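Local coordinates for uncharacterized hypothetical protein (Bacteroides uniformis, PDB 4EIU) that is of unknown function but carries an N-terminal DUF3823 domain grouped with the transthyretin-like families, at residues W184-N189 with V203-N208; Q166-Y171 with R220-I225; T64-G69 with T99-T104; E10-E15 with T105-E110. One frame throughout, in Å; residues are numbered along the deposited sequence.

Interaction 1 (W184-N189 with V203-N208); sequences WSSSIN and VTIQSN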
loop_
_atom_site.group_PDB
_atom_site.type_symbol
_atom_site.label_atom_id
_atom_site.label_comp_id
_atom_site.label_asym_id
_atom_site.label_seq_id
_atom_site.Cartn_x
_atom_site.Cartn_y
_atom_site.Cartn_z
ATOM N N TRP A 184 -11.890 12.562 13.514
ATOM C CA TRP A 184 -11.827 11.336 14.310
ATOM C C TRP A 184 -10.637 10.462 14.005
ATOM O O TRP A 184 -10.244 9.649 14.840
ATOM C CB TRP A 184 -13.110 10.536 14.108
ATOM C CG TRP A 184 -14.361 11.348 14.348
ATOM C CD1 TRP A 184 -14.684 12.094 15.477
ATOM C CD2 TRP A 184 -15.512 11.503 13.438
ATOM N NE1 TRP A 184 -15.916 12.694 15.330
ATOM C CE2 TRP A 184 -16.464 12.378 14.128
ATOM C CE3 TRP A 184 -15.828 11.026 12.164
ATOM C CZ2 TRP A 184 -17.682 12.743 13.557
ATOM C CZ3 TRP A 184 -17.056 11.392 11.597
ATOM C CH2 TRP A 184 -17.962 12.235 12.281
ATOM N N SER A 185 -10.075 10.600 12.818
ATOM C CA SER A 185 -8.852 9.869 12.476
ATOM C C SER A 185 -7.732 10.255 13.464
ATOM O O SER A 185 -7.703 11.380 13.989
ATOM C CB SER A 185 -8.443 10.141 11.029
ATOM O OG SER A 185 -9.422 9.621 10.136
ATOM N N SER A 186 -6.851 9.302 13.754
ATOM C CA SER A 186 -5.792 9.519 14.711
ATOM C C SER A 186 -4.523 8.861 14.235
ATOM O O SER A 186 -4.503 8.179 13.204
ATOM C CB SER A 186 -6.182 9.001 16.100
ATOM O OG SER A 186 -6.208 7.579 16.177
ATOM N N SER A 187 -3.452 9.081 14.982
ATOM C CA SER A 187 -2.200 8.440 14.663
ATOM C C SER A 187 -1.235 8.405 15.839
ATOM O O SER A 187 -1.460 9.071 16.859
ATOM C CB SER A 187 -1.594 9.100 13.418
ATOM O OG SER A 187 -1.197 10.425 13.658
ATOM N N ILE A 188 -0.216 7.553 15.740
ATOM C CA ILE A 188 0.904 7.565 16.668
ATOM C C ILE A 188 2.144 7.629 15.805
ATOM O O ILE A 188 2.269 6.833 14.871
ATOM C CB ILE A 188 0.995 6.302 17.549
ATOM C CG1 ILE A 188 -0.331 6.020 18.279
ATOM C CG2 ILE A 188 2.096 6.485 18.591
ATOM C CD1 ILE A 188 -0.446 4.599 18.798
ATOM N N ASN A 189 3.032 8.577 16.096
ATOM C CA ASN A 189 4.317 8.712 15.421
ATOM C C ASN A 189 5.414 8.125 16.285
ATOM O O ASN A 189 5.354 8.243 17.485
ATOM C CB ASN A 189 4.656 10.182 15.190
ATOM C CG ASN A 189 3.647 10.878 14.323
ATOM O OD1 ASN A 189 3.322 10.403 13.277
ATOM N ND2 ASN A 189 3.134 12.015 14.777
ATOM N N VAL A 203 -0.703 -2.798 19.765
ATOM C CA VAL A 203 -0.613 -1.366 20.054
ATOM C C VAL A 203 -2.045 -0.814 20.178
ATOM O O VAL A 203 -2.888 -1.024 19.296
ATOM C CB VAL A 203 0.159 -0.613 18.943
ATOM C CG1 VAL A 203 0.165 0.894 19.193
ATOM C CG2 VAL A 203 1.580 -1.159 18.782
ATOM N N THR A 204 -2.319 -0.123 21.278
ATOM C CA THR A 204 -3.619 0.506 21.499
ATOM C C THR A 204 -3.620 1.862 20.823
ATOM O O THR A 204 -2.694 2.658 21.021
ATOM C CB THR A 204 -3.894 0.752 22.973
ATOM O OG1 THR A 204 -3.755 -0.483 23.684
ATOM C CG2 THR A 204 -5.316 1.316 23.165
ATOM N N ILE A 205 -4.664 2.120 20.043
ATOM C CA ILE A 205 -4.875 3.425 19.436
ATOM C C ILE A 205 -6.347 3.862 19.596
ATOM O O ILE A 205 -7.238 3.013 19.673
ATOM C CB ILE A 205 -4.408 3.415 17.977
ATOM C CG1 ILE A 205 -4.425 4.833 17.394
ATOM C CG2 ILE A 205 -5.216 2.417 17.150
ATOM C CD1 ILE A 205 -3.519 5.001 16.199
ATOM N N GLN A 206 -6.558 5.183 19.654
ATOM C CA GLN A 206 -7.836 5.808 19.955
ATOM C C GLN A 206 -8.178 6.885 18.954
ATOM O O GLN A 206 -7.306 7.679 18.573
ATOM C CB GLN A 206 -7.773 6.479 21.330
ATOM C CG GLN A 206 -8.487 5.719 22.417
ATOM C CD GLN A 206 -8.644 6.553 23.670
ATOM O OE1 GLN A 206 -7.857 6.436 24.580
ATOM N NE2 GLN A 206 -9.648 7.418 23.699
ATOM N N SER A 207 -9.453 6.935 18.566
ATOM C CA SER A 207 -9.958 8.006 17.706
ATOM C C SER A 207 -9.846 9.357 18.424
ATOM O O SER A 207 -9.664 9.416 19.632
ATOM C CB SER A 207 -11.422 7.739 17.293
ATOM O OG SER A 207 -12.341 7.951 18.365
ATOM N N ASN A 208 -9.874 10.430 17.636
ATOM C CA ASN A 208 -9.998 11.784 18.149
ATOM C C ASN A 208 -11.472 12.149 18.113
ATOM O O ASN A 208 -12.326 11.331 17.675
ATOM C CB ASN A 208 -9.202 12.770 17.286
ATOM C CG ASN A 208 -7.716 12.703 17.547
ATOM O OD1 ASN A 208 -7.273 12.869 18.675
ATOM N ND2 ASN A 208 -6.941 12.461 16.505
HETATM O O HOH W 1 -3.939 11.682 16.774
#
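N208 reaches W184 and S185 with two separate N-H groups, and these bonds make up most of the polar part of the contact. N208 N donates to W184 O at 2.9 Å, approaching from above the carbonyl plane. The carboxamide donates too, with N208 ND2 lying 2.8 Å from S185 O; CG stands beside the residue's own N (chi1 -76°), and the acceptor lies close to the amide plane. ND2 also gives a hydrogen bond to a water, which accepts a second one from S187 N. Asparagine suits this place because its short flat amide can serve a carbonyl and a water together. S186 OG donates to Q206 O at 2.6 Å, again from above the carbonyl plane. OG sits between the backbone N and carbonyl carbon of S186 (chi1 72°), the crowded position, where a small hydroxyl fits. The W184 ring turns its edge to N208, with W184 CD1 3.3 Å from N208 O, while Y171 meets the indole edge-to-face.

Strands 186-189 and 202-206 are outermost in their respective sheets, which pack face to face as a beta sandwich. The axes of segments 186-189 and 203-206 come within 7.0 Å, so there is no backbone ladder; the bond from N208 N to W184 O joins side-chain contacts in closing the margin. S186 and I188 are tied by backbone bonds to strand 162-170, V203 and I205 to strand 129-138.

In the apolar part, I188 CD1 meets V203 CG1 at 3.8 Å, and I188 CG1 meets I205 CD1 at 3.9 Å, the branched chains sliding past each other in opposite directions.

Interaction 2 (Q166-Y171 with R220-I225); sequences QFFVSY and RAAARI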
loop_
_atom_site.group_PDB
_atom_site.type_symbol
_atom_site.label_atom_id
_atom_site.label_comp_id
_atom_site.label_asym_id
_atom_site.label_seq_id
_atom_site.Cartn_x
_atom_site.Cartn_y
_atom_site.Cartn_z
ATOM N N GLN A 166 -1.529 4.701 11.720
ATOM C CA GLN A 166 -2.708 5.552 11.530
ATOM C C GLN A 166 -3.921 4.745 11.892
ATOM O O GLN A 166 -3.964 3.542 11.599
ATOM C CB GLN A 166 -2.835 5.982 10.064
ATOM C CG GLN A 166 -1.605 6.687 9.513
ATOM C CD GLN A 166 -1.343 7.995 10.205
ATOM O OE1 GLN A 166 -2.273 8.780 10.420
ATOM N NE2 GLN A 166 -0.076 8.253 10.560
ATOM N N PHE A 167 -4.898 5.416 12.512
ATOM C CA PHE A 167 -6.219 4.880 12.742
ATOM C C PHE A 167 -7.179 5.786 11.972
ATOM O O PHE A 167 -7.556 6.858 12.439
ATOM C CB PHE A 167 -6.478 4.846 14.244
ATOM C CG PHE A 167 -7.750 4.177 14.655
ATOM C CD1 PHE A 167 -8.093 2.926 14.188
ATOM C CD2 PHE A 167 -8.581 4.785 15.594
ATOM C CE1 PHE A 167 -9.250 2.304 14.619
ATOM C CE2 PHE A 167 -9.735 4.167 16.023
ATOM C CZ PHE A 167 -10.078 2.929 15.524
ATOM N N PHE A 168 -7.479 5.379 10.734
ATOM C CA PHE A 168 -8.344 6.135 9.854
ATOM C C PHE A 168 -9.792 5.840 10.228
ATOM O O PHE A 168 -10.175 4.690 10.430
ATOM C CB PHE A 168 -8.100 5.790 8.384
ATOM C CG PHE A 168 -6.751 6.219 7.861
ATOM C CD1 PHE A 168 -6.382 7.561 7.849
ATOM C CD2 PHE A 168 -5.868 5.285 7.320
ATOM C CE1 PHE A 168 -5.146 7.955 7.337
ATOM C CE2 PHE A 168 -4.629 5.670 6.816
ATOM C CZ PHE A 168 -4.274 7.004 6.805
ATOM N N VAL A 169 -10.584 6.898 10.346
ATOM C CA VAL A 169 -12.012 6.771 10.623
ATOM C C VAL A 169 -12.768 7.568 9.570
ATOM O O VAL A 169 -12.389 8.700 9.240
ATOM C CB VAL A 169 -12.324 7.269 12.047
ATOM C CG1 VAL A 169 -13.820 7.246 12.330
ATOM C CG2 VAL A 169 -11.567 6.428 13.069
ATOM N N SER A 170 -13.819 6.969 9.021
ATOM C CA SER A 170 -14.628 7.622 8.000
ATOM C C SER A 170 -16.070 7.101 8.037
ATOM O O SER A 170 -16.322 5.944 8.402
ATOM C CB SER A 170 -14.014 7.353 6.628
ATOM O OG SER A 170 -14.641 8.085 5.594
ATOM N N TYR A 171 -17.019 7.957 7.661
ATOM C CA TYR A 171 -18.375 7.488 7.383
ATOM C C TYR A 171 -18.382 6.527 6.182
ATOM O O TYR A 171 -19.264 5.663 6.081
ATOM C CB TYR A 171 -19.330 8.659 7.121
ATOM C CG TYR A 171 -19.789 9.409 8.349
ATOM C CD1 TYR A 171 -20.352 8.733 9.433
ATOM C CD2 TYR A 171 -19.726 10.809 8.414
ATOM C CE1 TYR A 171 -20.826 9.422 10.550
ATOM C CE2 TYR A 171 -20.193 11.506 9.532
ATOM C CZ TYR A 171 -20.742 10.806 10.598
ATOM O OH TYR A 171 -21.217 11.469 11.727
ATOM N N ARG A 220 -9.912 1.739 10.143
ATOM C CA ARG A 220 -8.877 0.972 9.476
ATOM C C ARG A 220 -7.498 1.391 9.982
ATOM O O ARG A 220 -7.268 2.575 10.233
ATOM C CB ARG A 220 -8.955 1.228 7.989
ATOM C CG ARG A 220 -8.345 0.158 7.114
ATOM C CD ARG A 220 -8.622 0.501 5.664
ATOM N NE ARG A 220 -8.016 -0.449 4.744
ATOM C CZ ARG A 220 -7.821 -0.236 3.440
ATOM N NH1 ARG A 220 -8.173 0.905 2.861
ATOM N NH2 ARG A 220 -7.229 -1.177 2.700
ATOM N N ALA A 221 -6.600 0.419 10.106
ATOM C CA ALA A 221 -5.228 0.678 10.556
ATOM C C ALA A 221 -4.302 0.699 9.382
ATOM O O ALA A 221 -4.563 0.068 8.344
ATOM C CB ALA A 221 -4.785 -0.349 11.590
ATOM N N ALA A 222 -3.237 1.486 9.516
ATOM C CA ALA A 222 -2.213 1.566 8.522
ATOM C C ALA A 222 -0.893 1.840 9.206
ATOM O O ALA A 222 -0.878 2.416 10.287
ATOM C CB ALA A 222 -2.522 2.647 7.484
ATOM N N ALA A 223 0.199 1.385 8.584
ATOM C CA ALA A 223 1.569 1.653 9.094
ATOM C C ALA A 223 2.542 1.714 7.910
ATOM O O ALA A 223 2.285 1.162 6.811
ATOM C CB ALA A 223 1.988 0.630 10.105
ATOM N N ARG A 224 3.597 2.495 8.083
ATOM C CA ARG A 224 4.588 2.612 7.032
ATOM C C ARG A 224 5.990 2.721 7.594
ATOM O O ARG A 224 6.184 2.949 8.803
ATOM C CB ARG A 224 4.265 3.804 6.157
ATOM C CG ARG A 224 4.306 5.133 6.885
ATOM C CD ARG A 224 4.077 6.270 5.933
ATOM N NE ARG A 224 3.897 7.514 6.662
ATOM C CZ ARG A 224 3.710 8.697 6.101
ATOM N NH1 ARG A 224 3.634 8.823 4.791
ATOM N NH2 ARG A 224 3.567 9.769 6.876
ATOM N N ILE A 225 6.948 2.545 6.700
ATOM C CA ILE A 225 8.359 2.661 6.993
ATOM C C ILE A 225 8.942 3.943 6.416
ATOM O O ILE A 225 8.286 4.637 5.658
ATOM C CB ILE A 225 9.178 1.408 6.538
ATOM C CG1 ILE A 225 9.134 1.188 5.020
ATOM C CG2 ILE A 225 8.661 0.185 7.271
ATOM C CD1 ILE A 225 10.212 0.234 4.462
#
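An antiparallel ladder joins Q166 and F168 to A222 and R220, pairing the two inner strands, 162-170 and 216-225, of a four-stranded sheet in a beta sandwich. Q166-A222 and F168-R220 are hydrogen-bonded pairs, with F167-A221 as the non-hydrogen-bonded pair between them. Q166 N donates to A222 O at 2.8 Å and A222 N returns a bond to Q166 O at 3.0 Å. F168 N meets R220 O at 2.9 Å, and R220 N lies 3.0 Å from F168 O.

The two faces differ in character. F167 and A221 point to the facing sheet, where F167 packs on F119 and A132, and A221 on V117 and V134; the small methyl of A221 suits this close sheet-to-sheet packing. On the reverse face CG of F168 is beside its backbone N (chi1 -67°); the ring's F168 CE2 is 3.7 Å from A222 CB. Q166 CB lies over one face of that ring, offset toward the rim. R220 extends away from the ladder, and its guanidinium bonds to the carbonyls of S241, T27 and V175.

Each hydrogen-bonded pair uses both its carbonyls and both its amides within the ladder, whereas F167 and A221 turn their backbone groups to the outer strands, bonding S186 and S241.

Interaction 3 (T64-G69 with T99-T104); sequences TKIFKG and TEISGT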
loop_
_atom_site.group_PDB
_atom_site.type_symbol
_atom_site.label_atom_id
_atom_site.label_comp_id
_atom_site.label_asym_id
_atom_site.label_seq_id
_atom_site.Cartn_x
_atom_site.Cartn_y
_atom_site.Cartn_z
ATOM N N THR A 64 -10.351 -0.858 -18.797
ATOM C CA THR A 64 -11.077 -1.379 -19.970
ATOM C C THR A 64 -10.845 -0.543 -21.246
ATOM O O THR A 64 -11.454 -0.810 -22.263
ATOM C CB THR A 64 -12.605 -1.394 -19.689
ATOM O OG1 THR A 64 -13.035 -0.061 -19.334
ATOM C CG2 THR A 64 -12.933 -2.364 -18.554
ATOM N N LYS A 65 -9.981 0.478 -21.192
ATOM C CA LYS A 65 -9.714 1.349 -22.349
ATOM C C LYS A 65 -8.230 1.157 -22.788
ATOM O O LYS A 65 -7.438 2.101 -22.757
ATOM C CB LYS A 65 -10.014 2.841 -22.020
ATOM C CG LYS A 65 -11.445 3.163 -21.597
ATOM N N ILE A 66 -7.850 -0.074 -23.141
ATOM C CA ILE A 66 -6.461 -0.379 -23.582
ATOM C C ILE A 66 -6.448 -0.623 -25.094
ATOM O O ILE A 66 -7.282 -1.386 -25.629
ATOM C CB ILE A 66 -5.841 -1.608 -22.873
ATOM C CG1 ILE A 66 -5.985 -1.558 -21.355
ATOM C CG2 ILE A 66 -4.349 -1.744 -23.237
ATOM C CD1 ILE A 66 -5.460 -0.317 -20.724
ATOM N N PHE A 67 -5.578 0.076 -25.822
ATOM C CA PHE A 67 -5.365 -0.261 -27.251
ATOM C C PHE A 67 -4.665 -1.611 -27.371
ATOM O O PHE A 67 -3.646 -1.826 -26.694
ATOM C CB PHE A 67 -4.465 0.750 -27.932
ATOM C CG PHE A 67 -5.092 2.090 -28.156
ATOM C CD1 PHE A 67 -6.052 2.270 -29.154
ATOM C CD2 PHE A 67 -4.634 3.212 -27.453
ATOM C CE1 PHE A 67 -6.603 3.521 -29.386
ATOM C CE2 PHE A 67 -5.185 4.472 -27.691
ATOM C CZ PHE A 67 -6.163 4.623 -28.660
ATOM N N LYS A 68 -5.160 -2.488 -28.244
ATOM C CA LYS A 68 -4.601 -3.848 -28.399
ATOM C C LYS A 68 -3.133 -3.703 -28.735
ATOM O O LYS A 68 -2.789 -2.897 -29.592
ATOM C CB LYS A 68 -5.330 -4.626 -29.507
ATOM C CG LYS A 68 -4.901 -6.085 -29.708
ATOM C CD LYS A 68 -5.732 -6.781 -30.792
ATOM C CE LYS A 68 -4.922 -7.789 -31.617
ATOM N NZ LYS A 68 -4.482 -8.985 -30.835
ATOM N N GLY A 69 -2.278 -4.433 -28.023
ATOM C CA GLY A 69 -0.868 -4.497 -28.371
ATOM C C GLY A 69 -0.054 -5.103 -27.255
ATOM O O GLY A 69 -0.604 -5.744 -26.384
ATOM N N THR A 99 3.399 -8.268 -21.402
ATOM C CA THR A 99 2.308 -9.123 -21.836
ATOM C C THR A 99 1.587 -8.454 -22.979
ATOM O O THR A 99 1.510 -7.227 -23.033
ATOM C CB THR A 99 1.324 -9.389 -20.674
ATOM O OG1 THR A 99 0.312 -10.289 -21.113
ATOM C CG2 THR A 99 0.646 -8.101 -20.152
ATOM N N GLU A 100 1.084 -9.268 -23.897
ATOM C CA GLU A 100 0.041 -8.845 -24.818
ATOM C C GLU A 100 -1.163 -8.414 -23.988
ATOM O O GLU A 100 -1.448 -9.032 -22.969
ATOM C CB GLU A 100 -0.374 -9.997 -25.734
ATOM C CG GLU A 100 -1.445 -9.584 -26.751
ATOM C CD GLU A 100 -1.747 -10.610 -27.829
ATOM O OE1 GLU A 100 -1.327 -11.770 -27.687
ATOM O OE2 GLU A 100 -2.416 -10.241 -28.823
ATOM N N ILE A 101 -1.864 -7.358 -24.407
ATOM C CA ILE A 101 -3.178 -7.037 -23.802
ATOM C C ILE A 101 -4.184 -7.107 -24.916
ATOM O O ILE A 101 -4.103 -6.312 -25.865
ATOM C CB ILE A 101 -3.235 -5.677 -23.086
ATOM C CG1 ILE A 101 -2.172 -5.643 -21.969
ATOM C CG2 ILE A 101 -4.641 -5.485 -22.483
ATOM C CD1 ILE A 101 -2.118 -4.377 -21.162
ATOM N N SER A 102 -5.088 -8.091 -24.817
ATOM C CA SER A 102 -6.024 -8.469 -25.910
ATOM C C SER A 102 -7.242 -9.152 -25.302
ATOM O O SER A 102 -7.083 -10.030 -24.465
ATOM C CB SER A 102 -5.340 -9.478 -26.819
ATOM O OG SER A 102 -6.067 -9.658 -27.996
ATOM N N GLY A 103 -8.456 -8.781 -25.706
ATOM C CA GLY A 103 -9.662 -9.307 -25.028
ATOM C C GLY A 103 -9.637 -8.856 -23.573
ATOM O O GLY A 103 -9.544 -7.654 -23.306
ATOM N N THR A 104 -9.736 -9.801 -22.644
ATOM C CA THR A 104 -9.413 -9.554 -21.231
ATOM C C THR A 104 -8.110 -10.293 -20.912
ATOM O O THR A 104 -7.999 -11.487 -21.176
ATOM C CB THR A 104 -10.533 -10.031 -20.264
ATOM O OG1 THR A 104 -11.754 -9.430 -20.642
ATOM C CG2 THR A 104 -10.232 -9.607 -18.816
#
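G69 and I101 form an antiparallel hydrogen-bonded pair at the end of a five-stranded sheet, where strand 69-76 starts and strand 91-101 finishes. The sheet belongs to the DUF3823 N-terminal domain, whose relatives in the transthyretin clan are beta sandwiches. I101 N donates to G69 O at 2.8 Å with an N-H...O angle of 172°, whereas the return bond from G69 N to I101 O, at 3.4 Å, is weak. The uneven pair is what might be expected where a ladder is fraying into a turn. G69 is almost fully extended (phi 166°), a backbone setting that glycine takes readily.

On the side of the sheet where I101 points, the contact is apolar. I66 and I101 cross obliquely, with I66 CG2 3.8 Å from I101 CG2 and 4.0 Å from I101 CD1. Branched aliphatic side chains suit this buried side, where Y71 touches both isoleucines and I12 of strand 10-18 packs on I101.

At the surface the contact becomes polar. K68 sends CG anti to its backbone N (chi1 -176°), and the chain then bends at its last two torsions. A long flexible lysine can therefore lean across to two residues of the segment 99-104. NZ forms a salt bridge with E100 whose hydrogen bond is weak, as is the one to S102, the distance from K68 NZ being 3.1 Å to E100 OE2 and 3.3 Å to S102 OG.

Interaction 4 (E10-E15 with T105-E110); sequences ETIWGE and TKVKFE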
loop_
_atom_site.group_PDB
_atom_site.type_symbol
_atom_site.label_atom_id
_atom_site.label_comp_id
_atom_site.label_asym_id
_atom_site.label_seq_id
_atom_site.Cartn_x
_atom_site.Cartn_y
_atom_site.Cartn_z
ATOM N N GLU A 10 -9.601 -3.051 -25.208
ATOM C CA GLU A 10 -9.153 -4.229 -24.498
ATOM C C GLU A 10 -9.117 -3.921 -23.012
ATOM O O GLU A 10 -9.059 -2.743 -22.606
ATOM C CB GLU A 10 -7.766 -4.686 -24.997
ATOM C CG GLU A 10 -7.512 -4.640 -26.509
ATOM C CD GLU A 10 -8.641 -5.160 -27.346
ATOM O OE1 GLU A 10 -9.121 -6.260 -27.066
ATOM O OE2 GLU A 10 -9.041 -4.472 -28.294
ATOM N N THR A 11 -9.110 -4.979 -22.206
ATOM C CA THR A 11 -9.129 -4.872 -20.753
ATOM C C THR A 11 -7.957 -5.593 -20.103
ATOM O O THR A 11 -7.659 -6.714 -20.476
ATOM C CB THR A 11 -10.412 -5.538 -20.188
ATOM O OG1 THR A 11 -11.538 -4.807 -20.607
ATOM C CG2 THR A 11 -10.410 -5.567 -18.668
ATOM N N ILE A 12 -7.329 -4.960 -19.117
ATOM C CA ILE A 12 -6.424 -5.641 -18.203
ATOM C C ILE A 12 -7.039 -5.649 -16.812
ATOM O O ILE A 12 -7.556 -4.635 -16.338
ATOM C CB ILE A 12 -5.011 -5.013 -18.197
ATOM C CG1 ILE A 12 -4.050 -5.835 -17.325
ATOM C CG2 ILE A 12 -5.046 -3.552 -17.752
ATOM C CD1 ILE A 12 -2.601 -5.394 -17.411
ATOM N N TRP A 13 -6.971 -6.815 -16.176
ATOM C CA TRP A 13 -7.328 -7.006 -14.790
ATOM C C TRP A 13 -6.123 -7.562 -14.094
ATOM O O TRP A 13 -5.391 -8.394 -14.637
ATOM C CB TRP A 13 -8.523 -7.923 -14.653
ATOM C CG TRP A 13 -8.904 -8.215 -13.219
ATOM C CD1 TRP A 13 -9.873 -7.575 -12.459
ATOM C CD2 TRP A 13 -8.328 -9.223 -12.319
ATOM N NE1 TRP A 13 -9.899 -8.068 -11.195
ATOM C CE2 TRP A 13 -9.034 -9.089 -11.056
ATOM C CE3 TRP A 13 -7.343 -10.219 -12.445
ATOM C CZ2 TRP A 13 -8.755 -9.902 -9.962
ATOM C CZ3 TRP A 13 -7.083 -11.024 -11.342
ATOM C CH2 TRP A 13 -7.781 -10.875 -10.134
ATOM N N GLY A 14 -5.867 -7.088 -12.892
ATOM C CA GLY A 14 -4.724 -7.557 -12.168
ATOM C C GLY A 14 -4.975 -7.651 -10.698
ATOM O O GLY A 14 -5.867 -6.971 -10.154
ATOM N N GLU A 15 -4.198 -8.506 -10.045
ATOM C CA GLU A 15 -4.178 -8.524 -8.566
ATOM C C GLU A 15 -2.758 -8.481 -8.038
ATOM O O GLU A 15 -1.798 -8.918 -8.718
ATOM C CB GLU A 15 -4.920 -9.732 -7.980
ATOM C CG GLU A 15 -4.392 -11.031 -8.525
ATOM C CD GLU A 15 -5.061 -12.280 -7.970
ATOM O OE1 GLU A 15 -5.585 -12.282 -6.844
ATOM O OE2 GLU A 15 -5.001 -13.283 -8.682
ATOM N N THR A 105 -7.143 -9.577 -20.358
ATOM C CA THR A 105 -5.860 -10.122 -19.991
ATOM C C THR A 105 -5.763 -9.981 -18.500
ATOM O O THR A 105 -5.916 -8.892 -17.983
ATOM C CB THR A 105 -4.749 -9.306 -20.647
ATOM O OG1 THR A 105 -4.824 -9.467 -22.067
ATOM C CG2 THR A 105 -3.388 -9.718 -20.177
ATOM N N LYS A 106 -5.534 -11.094 -17.811
ATOM C CA LYS A 106 -5.390 -11.138 -16.352
ATOM C C LYS A 106 -3.942 -11.247 -16.004
ATOM O O LYS A 106 -3.221 -12.003 -16.645
ATOM C CB LYS A 106 -6.098 -12.358 -15.797
ATOM C CG LYS A 106 -7.589 -12.404 -15.998
ATOM C CD LYS A 106 -8.059 -13.798 -15.625
ATOM C CE LYS A 106 -9.560 -13.916 -15.525
ATOM N NZ LYS A 106 -10.023 -15.311 -15.207
ATOM N N VAL A 107 -3.473 -10.507 -14.994
ATOM C CA VAL A 107 -2.074 -10.596 -14.596
ATOM C C VAL A 107 -2.067 -10.690 -13.070
ATOM O O VAL A 107 -2.964 -10.175 -12.378
ATOM C CB VAL A 107 -1.254 -9.361 -14.982
ATOM C CG1 VAL A 107 -1.179 -9.237 -16.483
ATOM C CG2 VAL A 107 -1.856 -8.090 -14.351
ATOM N N LYS A 108 -1.046 -11.338 -12.537
ATOM C CA LYS A 108 -0.896 -11.439 -11.091
ATOM C C LYS A 108 0.497 -11.007 -10.723
ATOM O O LYS A 108 1.446 -11.484 -11.346
ATOM C CB LYS A 108 -1.211 -12.852 -10.647
ATOM C CG LYS A 108 -0.956 -13.140 -9.171
ATOM C CD LYS A 108 -1.558 -14.481 -8.820
ATOM C CE LYS A 108 -0.662 -15.272 -7.902
ATOM N NZ LYS A 108 -1.295 -16.605 -7.688
ATOM N N PHE A 109 0.620 -10.084 -9.754
ATOM C CA PHE A 109 1.903 -9.617 -9.271
ATOM C C PHE A 109 2.130 -10.156 -7.863
ATOM O O PHE A 109 1.329 -9.931 -6.980
ATOM C CB PHE A 109 1.957 -8.083 -9.215
ATOM C CG PHE A 109 2.246 -7.434 -10.545
ATOM C CD1 PHE A 109 3.560 -7.186 -10.960
ATOM C CD2 PHE A 109 1.225 -7.091 -11.367
ATOM C CE1 PHE A 109 3.823 -6.604 -12.189
ATOM C CE2 PHE A 109 1.471 -6.515 -12.626
ATOM C CZ PHE A 109 2.755 -6.257 -13.020
ATOM N N GLU A 110 3.270 -10.794 -7.648
ATOM C CA GLU A 110 3.647 -11.225 -6.314
ATOM C C GLU A 110 4.694 -10.264 -5.837
ATOM O O GLU A 110 5.734 -10.143 -6.480
ATOM C CB GLU A 110 4.223 -12.635 -6.349
ATOM C CG GLU A 110 3.168 -13.647 -6.680
ATOM C CD GLU A 110 3.751 -15.033 -6.622
ATOM O OE1 GLU A 110 4.306 -15.445 -7.632
ATOM O OE2 GLU A 110 3.705 -15.666 -5.566
#
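V107, T105 and E15 give up the most surface in the pairing of residues 10-15 with 105-110. With CG1 of V107 anti to its carbonyl carbon (chi1 -65°), CG2 takes the place between the backbone N and the carbonyl carbon. V107 CG2 lies 3.6 Å from G14 CA and 4.1 Å from I12 CD1; the absence of a side chain at G14 leaves room for this methyl. V107 N donates to W13 O at 2.9 Å, and V107 O accepts a hydrogen bond from E15 N at 3.1 Å.

T105 is likewise gripped through both backbone groups: T105 N donates to T11 O and T105 O accepts from W13 N, each at 2.9 Å. Its CB packs beside T11 O, on the same side as I12 and V107, and its OG1 is used by S102 N. T105 and V107 each bond to the two residues flanking their partners, I12 and G14, as in parallel strands, while I12 and G14 turn their backbone bonds to strand 60-63, which completes a mixed sheet within the DUF3823 family region.

E15 lies with W13, K106 and K108 on the more solvent-facing side. Its carboxylate rests on the aliphatic part of K108, with E15 OE2 3.6 Å from K108 CD, while OE1 forms a salt bridge with R24. Nearby, W13 CE3 touches K106 CB at 4.2 Å.

In the fold
The four contacts fall into two separate groups on opposite sides of the chain's centre. Interactions 3 and 4 touch within the DUF3823 domain, through I66 O to E10 N and G103 O to T11 N: strand 91-101 runs on through a turn into strand 104-111, so the end of one sheet leads into the parallel pair of the other. Interactions 1 and 2 share the second sandwich, strand 186-189 lying beside strand 162-170. Interaction 2 is the buried one, a regular antiparallel ladder; interaction 4 is as regular but parallel and has one charged side. At margins, interaction 1 relies on serine and asparagine bonds, while interaction 3 combines one backbone pair, an isoleucine contact and a weakly bonded surface salt bridge.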